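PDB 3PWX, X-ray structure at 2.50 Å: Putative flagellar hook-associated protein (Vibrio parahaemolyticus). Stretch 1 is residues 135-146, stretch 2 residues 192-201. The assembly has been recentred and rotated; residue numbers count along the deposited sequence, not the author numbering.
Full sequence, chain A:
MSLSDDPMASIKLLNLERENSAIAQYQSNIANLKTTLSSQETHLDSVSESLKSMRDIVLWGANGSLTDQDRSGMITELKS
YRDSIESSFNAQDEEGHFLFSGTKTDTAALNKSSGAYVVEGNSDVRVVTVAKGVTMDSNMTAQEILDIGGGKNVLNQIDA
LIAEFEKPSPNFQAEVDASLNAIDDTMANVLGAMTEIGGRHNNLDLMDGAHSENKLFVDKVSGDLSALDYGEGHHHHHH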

# COMPACT_ATOMS: atom_id res chain seq x y z
N THR A 135 -0.83 0.87 -3.32
CA THR A 135 -0.96 -0.51 -2.89
C THR A 135 -1.49 -0.61 -1.49
O THR A 135 -1.29 0.27 -0.63
CB THR A 135 0.38 -1.25 -2.91
OG1 THR A 135 1.17 -0.73 -1.84
CG2 THR A 135 1.09 -1.06 -4.25
N MSE A 136 -2.21 -1.69 -1.24
CA MSE A 136 -2.75 -1.89 0.12
C MSE A 136 -2.18 -3.22 0.62
O MSE A 136 -2.10 -4.19 -0.17
CB MSE A 136 -4.25 -1.94 0.08
CG MSE A 136 -4.86 -2.70 1.23
SE MSE A 136 -5.02 -1.48 2.79
CE MSE A 136 -5.83 -0.03 1.65
N ASP A 137 -1.71 -3.27 1.87
CA ASP A 137 -1.16 -4.52 2.43
C ASP A 137 -2.30 -5.48 2.65
O ASP A 137 -3.35 -5.09 3.12
CB ASP A 137 -0.37 -4.27 3.72
CG ASP A 137 0.86 -3.33 3.50
OD1 ASP A 137 1.37 -3.17 2.33
OD2 ASP A 137 1.32 -2.76 4.52
N SER A 138 -2.11 -6.75 2.33
CA SER A 138 -3.21 -7.71 2.24
C SER A 138 -3.04 -8.89 3.14
O SER A 138 -3.98 -9.73 3.26
CB SER A 138 -3.36 -8.16 0.78
OG SER A 138 -2.19 -8.87 0.36
N ASN A 139 -1.91 -9.00 3.84
CA ASN A 139 -1.81 -10.11 4.80
C ASN A 139 -1.62 -9.76 6.28
O ASN A 139 -1.24 -8.64 6.61
CB ASN A 139 -0.75 -11.09 4.35
CG ASN A 139 0.66 -10.53 4.39
OD1 ASN A 139 0.94 -9.37 4.01
ND2 ASN A 139 1.58 -11.37 4.85
N MSE A 140 -1.94 -10.71 7.18
CA MSE A 140 -1.48 -10.63 8.57
C MSE A 140 -0.50 -11.79 8.77
O MSE A 140 -0.49 -12.71 7.97
CB MSE A 140 -2.61 -10.71 9.59
CG MSE A 140 -3.57 -9.54 9.64
SE MSE A 140 -2.71 -7.77 9.88
CE MSE A 140 -1.93 -8.04 11.65
N THR A 141 0.39 -11.69 9.75
CA THR A 141 1.27 -12.81 10.01
C THR A 141 1.19 -13.41 11.41
O THR A 141 1.14 -12.69 12.40
CB THR A 141 2.75 -12.56 9.63
OG1 THR A 141 3.39 -11.72 10.60
CG2 THR A 141 2.81 -12.03 8.24
N ALA A 142 1.24 -14.73 11.46
CA ALA A 142 1.35 -15.44 12.74
C ALA A 142 2.60 -14.92 13.45
O ALA A 142 2.61 -14.68 14.63
CB ALA A 142 1.44 -16.92 12.52
N GLN A 143 3.67 -14.71 12.71
CA GLN A 143 4.87 -14.30 13.40
C GLN A 143 4.80 -12.97 14.10
O GLN A 143 5.38 -12.82 15.15
CB GLN A 143 6.08 -14.33 12.50
CG GLN A 143 7.27 -13.88 13.20
CD GLN A 143 8.44 -14.51 12.61
OE1 GLN A 143 8.73 -15.69 12.93
NE2 GLN A 143 9.12 -13.79 11.70
N GLU A 144 4.09 -12.00 13.54
CA GLU A 144 3.90 -10.75 14.25
C GLU A 144 2.85 -10.88 15.36
O GLU A 144 3.04 -10.33 16.46
CB GLU A 144 3.54 -9.63 13.26
CG GLU A 144 3.09 -8.37 13.96
CD GLU A 144 2.65 -7.29 12.98
OE1 GLU A 144 3.05 -7.36 11.77
OE2 GLU A 144 1.93 -6.35 13.41
N ILE A 145 1.79 -11.65 15.10
CA ILE A 145 0.68 -11.81 16.07
C ILE A 145 1.00 -12.59 17.34
O ILE A 145 0.54 -12.24 18.47
CB ILE A 145 -0.61 -12.31 15.36
CG1 ILE A 145 -1.08 -11.20 14.35
CG2 ILE A 145 -1.66 -12.57 16.31
CD1 ILE A 145 -2.08 -11.66 13.31
N LEU A 146 1.83 -13.63 17.18
CA LEU A 146 2.24 -14.51 18.26
C LEU A 146 3.43 -13.94 19.07
O LEU A 146 3.71 -14.41 20.19
CB LEU A 146 2.58 -15.90 17.71
CG LEU A 146 1.34 -16.73 17.34
CD1 LEU A 146 1.66 -18.19 16.93
CD2 LEU A 146 0.31 -16.80 18.51
N GLY A 192 -5.87 -6.36 18.00
CA GLY A 192 -5.25 -5.23 17.30
C GLY A 192 -5.19 -5.48 15.80
O GLY A 192 -5.45 -4.58 14.99
N ALA A 193 -4.86 -6.70 15.43
CA ALA A 193 -4.91 -7.17 14.03
C ALA A 193 -6.24 -6.99 13.34
O ALA A 193 -6.28 -6.60 12.19
CB ALA A 193 -4.59 -8.67 14.01
N MSE A 194 -7.32 -7.33 14.05
CA MSE A 194 -8.67 -7.32 13.49
C MSE A 194 -9.14 -5.89 13.39
O MSE A 194 -9.89 -5.53 12.49
CB MSE A 194 -9.62 -8.15 14.41
CG MSE A 194 -9.56 -9.69 14.26
SE MSE A 194 -10.59 -10.60 15.69
CE MSE A 194 -12.30 -10.73 14.70
N THR A 195 -8.75 -5.06 14.36
CA THR A 195 -8.98 -3.62 14.25
C THR A 195 -8.21 -3.11 13.03
O THR A 195 -8.72 -2.30 12.27
CB THR A 195 -8.50 -2.91 15.50
OG1 THR A 195 -9.36 -3.27 16.59
CG2 THR A 195 -8.59 -1.44 15.32
N GLU A 196 -6.99 -3.61 12.81
CA GLU A 196 -6.23 -3.15 11.69
C GLU A 196 -6.90 -3.62 10.41
O GLU A 196 -7.06 -2.86 9.49
CB GLU A 196 -4.78 -3.59 11.78
CG GLU A 196 -3.89 -2.77 10.89
CD GLU A 196 -2.53 -3.40 10.60
OE1 GLU A 196 -1.93 -4.00 11.53
OE2 GLU A 196 -2.06 -3.25 9.43
N ILE A 197 -7.36 -4.85 10.34
CA ILE A 197 -8.12 -5.24 9.17
C ILE A 197 -9.38 -4.40 8.91
O ILE A 197 -9.69 -4.06 7.75
CB ILE A 197 -8.49 -6.69 9.23
CG1 ILE A 197 -7.34 -7.57 8.77
CG2 ILE A 197 -9.74 -6.96 8.39
CD1 ILE A 197 -7.23 -8.92 9.48
N GLY A 198 -10.12 -4.06 9.94
CA GLY A 198 -11.28 -3.17 9.74
C GLY A 198 -10.91 -1.82 9.15
O GLY A 198 -11.62 -1.33 8.35
N GLY A 199 -9.81 -1.21 9.56
CA GLY A 199 -9.28 0.00 8.96
C GLY A 199 -8.90 -0.22 7.50
O GLY A 199 -9.13 0.65 6.65
N ARG A 200 -8.31 -1.37 7.17
CA ARG A 200 -8.09 -1.70 5.75
C ARG A 200 -9.38 -1.70 4.93
O ARG A 200 -9.50 -0.96 3.96
CB ARG A 200 -7.30 -2.98 5.58
CG ARG A 200 -5.78 -2.71 5.80
CD ARG A 200 -5.01 -4.04 5.73
NE ARG A 200 -3.73 -3.96 6.38
CZ ARG A 200 -2.94 -5.02 6.56
NH1 ARG A 200 -3.33 -6.23 6.13
NH2 ARG A 200 -1.77 -4.88 7.17
N HIS A 201 -10.36 -2.48 5.37
CA HIS A 201 -11.73 -2.39 4.77
C HIS A 201 -12.25 -0.99 4.48
O HIS A 201 -12.80 -0.77 3.41
CB HIS A 201 -12.76 -3.07 5.66
CG HIS A 201 -12.79 -4.55 5.50
ND1 HIS A 201 -12.92 -5.17 4.27
CD2 HIS A 201 -12.77 -5.55 6.43
CE1 HIS A 201 -12.94 -6.48 4.44
NE2 HIS A 201 -12.87 -6.73 5.74

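R200 and M140 carry most of the 402 Å² buried between the two stretches: 119 Å² of R200 and 88 Å² of M140 are covered by the opposing segment, followed by A193 with 46 Å². All three have CA-to-CB bonds pointing toward the other stretch, and all three are buried.

R200 projects from the helix with chi1 at -80° (m) and chi2 and chi3 both t, so its chain is nearly extended beyond CB and reaches the backbone where the strand 135-137 gives way to loop. There a single hydrogen bond crosses the interface: R200 NH1 donates to N139 O at 3.2 Å, and the N-H...O angle of 174° is almost linear. The acceptor lies at the edge of the guanidinium, near its plane, where the N-H groups point. D137 O is equally close to R200 NH1, at 3.2 Å, but it sits over one face of the group, and the poor angle excludes a hydrogen bond. The carboxylate of D137 contributes charge proximity alone, with OD2 4.6 Å from R200 NH2 and well out of the guanidinium plane.

The other end of the guanidinium is held from within its own helix. R200 NH2 forms a salt bridge with E196 OE2 at 2.8 Å, four residues earlier and thus about one helical turn away; the associated hydrogen bond is weak, its angle being 121°. Arginine suits this position because its long aliphatic portion can lie against apolar atoms while its terminus meets polar ones: M136 SE approaches R200 CG to 3.3 Å, a tight contact made by a selenomethionine whose own CA-to-CB bond points toward the helix.

M140, also a selenomethionine, has the largest covered area on its stretch. Its three chi angles are all m (-68°, -54° and -64°), folding the chain so that several of its atoms meet the helix. M140 CE lies 3.6 Å from A193 CB, and M140 CG lies 3.7 Å from I197 CD1; M140 SE is 4.1 Å from R200 NH2, oblique to the guanidinium. I197 leaves its backbone sideways, but the end of its side chain comes nearer and so reaches M140.

The side chain of A193 is a single methyl group, met by both M140 and I145; the CA atoms of M140 and A193 are 7.3 Å apart. I145 CD1 reaches A193 CB at 4.0 Å. I145 belongs to the helix that begins at A142, just after T141, which caps its start, with E144 N donating to T141 OG1 at 3.0 Å and 156°.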